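Local coordinates for protein NAD-dependent formate dehydrogenase gamma subunit (Cupriavidus necator, PDB 6VW7) that carries a [2Fe-2S] cluster in a thioredoxin-like domain and serves as the gamma subunit of a cytosolic NAD-dependent formate dehydrogenase, probably relaying electrons during NAD-linked formate oxidation, at residues Pro51-Ala56 and Ala62-Val67. Residues are numbered along the deposited sequence; the frame is centred on the assembly and turned at random.
Sequences PVIARA and AEVHGV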
loop_
_atom_site.group_PDB
_atom_site.type_symbol
_atom_site.label_atom_id
_atom_site.label_comp_id
_atom_site.label_asym_id
_atom_site.label_seq_id
_atom_site.Cartn_x
_atom_site.Cartn_y
_atom_site.Cartn_z
ATOM N N PRO A 51 21.282 1.707 25.963
ATOM C CA PRO A 51 21.063 1.902 27.407
ATOM C C PRO A 51 20.213 3.118 27.720
ATOM O O PRO A 51 19.435 3.095 28.681
ATOM C CB PRO A 51 22.490 2.030 27.966
ATOM C CG PRO A 51 23.346 1.328 26.962
ATOM C CD PRO A 51 22.722 1.651 25.644
ATOM N N VAL A 52 20.347 4.188 26.936
ATOM C CA VAL A 52 19.552 5.386 27.181
ATOM C C VAL A 52 18.079 5.103 26.918
ATOM O O VAL A 52 17.203 5.457 27.718
ATOM C CB VAL A 52 20.068 6.545 26.308
ATOM C CG1 VAL A 52 19.195 7.790 26.481
ATOM C CG2 VAL A 52 21.524 6.819 26.622
ATOM N N ILE A 53 17.788 4.457 25.793
ATOM C CA ILE A 53 16.410 4.096 25.479
ATOM C C ILE A 53 15.857 3.160 26.548
ATOM O O ILE A 53 14.782 3.402 27.108
ATOM C CB ILE A 53 16.340 3.453 24.083
ATOM C CG1 ILE A 53 16.799 4.445 23.013
ATOM C CG2 ILE A 53 14.942 2.869 23.810
ATOM C CD1 ILE A 53 17.271 3.775 21.731
ATOM N N ALA A 54 16.621 2.116 26.886
ATOM C CA ALA A 54 16.153 1.105 27.832
ATOM C C ALA A 54 15.754 1.731 29.159
ATOM O O ALA A 54 14.661 1.468 29.677
ATOM C CB ALA A 54 17.231 0.041 28.041
ATOM N N ARG A 55 16.632 2.578 29.723
ATOM C CA ARG A 55 16.342 3.216 31.001
ATOM C C ARG A 55 15.082 4.072 30.930
ATOM O O ARG A 55 14.258 4.052 31.851
ATOM C CB ARG A 55 17.540 4.058 31.452
ATOM C CG ARG A 55 17.256 4.968 32.623
ATOM C CD ARG A 55 18.551 5.414 33.300
ATOM N NE ARG A 55 18.329 6.541 34.206
ATOM C CZ ARG A 55 19.135 6.865 35.210
ATOM N NH1 ARG A 55 20.221 6.139 35.452
ATOM N NH2 ARG A 55 18.855 7.911 35.980
ATOM N N ALA A 56 14.932 4.866 29.869
ATOM C CA ALA A 56 13.802 5.788 29.821
ATOM C C ALA A 56 12.466 5.057 29.675
ATOM O O ALA A 56 11.452 5.523 30.205
ATOM C CB ALA A 56 13.981 6.777 28.682
ATOM N N ALA A 62 18.463 -5.852 26.271
ATOM C CA ALA A 62 18.277 -6.926 25.294
ATOM C C ALA A 62 16.964 -6.764 24.540
ATOM O O ALA A 62 16.896 -6.992 23.325
ATOM C CB ALA A 62 18.324 -8.289 25.991
ATOM N N GLU A 63 15.917 -6.341 25.243
ATOM C CA GLU A 63 14.635 -6.090 24.597
ATOM C C GLU A 63 14.775 -5.044 23.494
ATOM O O GLU A 63 14.327 -5.250 22.357
ATOM C CB GLU A 63 13.622 -5.659 25.657
ATOM C CG GLU A 63 12.381 -4.981 25.128
ATOM C CD GLU A 63 11.425 -5.960 24.482
ATOM O OE1 GLU A 63 11.591 -7.171 24.701
ATOM O OE2 GLU A 63 10.508 -5.518 23.753
ATOM N N VAL A 64 15.410 -3.908 23.813
ATOM C CA VAL A 64 15.583 -2.843 22.831
ATOM C C VAL A 64 16.415 -3.339 21.651
ATOM O O VAL A 64 16.055 -3.132 20.486
ATOM C CB VAL A 64 16.222 -1.605 23.496
ATOM C CG1 VAL A 64 16.482 -0.517 22.464
ATOM C CG2 VAL A 64 15.322 -1.078 24.609
ATOM N N HIS A 65 17.546 -3.999 21.936
ATOM C CA HIS A 65 18.373 -4.514 20.852
ATOM C C HIS A 65 17.602 -5.519 19.994
ATOM O O HIS A 65 17.772 -5.555 18.766
ATOM C CB HIS A 65 19.653 -5.133 21.417
ATOM C CG HIS A 65 20.552 -5.710 20.370
ATOM N ND1 HIS A 65 20.646 -7.065 20.136
ATOM C CD2 HIS A 65 21.386 -5.115 19.485
ATOM C CE1 HIS A 65 21.506 -7.281 19.156
ATOM N NE2 HIS A 65 21.968 -6.115 18.743
ATOM N N GLY A 66 16.731 -6.318 20.608
ATOM C CA GLY A 66 15.961 -7.282 19.832
ATOM C C GLY A 66 14.984 -6.615 18.879
ATOM O O GLY A 66 14.743 -7.106 17.772
ATOM N N VAL A 67 14.410 -5.483 19.291
ATOM C CA VAL A 67 13.541 -4.728 18.392
ATOM C C VAL A 67 14.344 -4.159 17.227
ATOM O O VAL A 67 13.955 -4.295 16.060
ATOM C CB VAL A 67 12.801 -3.628 19.179
ATOM C CG1 VAL A 67 12.113 -2.611 18.232
ATOM C CG2 VAL A 67 11.797 -4.273 20.153
#
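Both methyls of Val64 meet CG2 of Ile53, and its CG2 also lies against Ala54; this small apolar patch joins two consecutive helices, 50-57 and 61-70. The two helices follow one another through a short link and belong to the N-terminal helical bundle, which stands apart from the sheet that holds the [2Fe-2S] cluster. CG2 of Val64 lies 4.0 Å from CA of Ala54 and 4.1 Å from its CB. The same methyl is 4.0 Å from CG2 of Ile53. Val64 thus reaches the backbone of helix 50-57, where the small side chain of Ala54 leaves room for close approach. The alpha carbons of Ala54 and Val64 come within 6.4 Å. All three touching residues are buried, and the contact between them is van der Waals in kind.

Further out, Ile53 also rests on Leu31 and Ile38 of helix 31-42 and on Val21 of helix 14-24, so it ties this helix pair to the rest of the bundle. On helix 61-70, Val67 packs on Leu31 and Leu35, and it also meets Gly284 of the beta subunit. Near the start of that helix, Ser60 OG is hydrogen-bonded to the backbone N of Glu63. In Val64, CG1 stands anti to the backbone N (chi1 177°). Ile53 keeps CG1 beside its own N (chi1 -62°) and turns CG2 to the anti position, so the two side chains meet at a slant, with Val64 CG1 4.0 Å from Ile53 CG2.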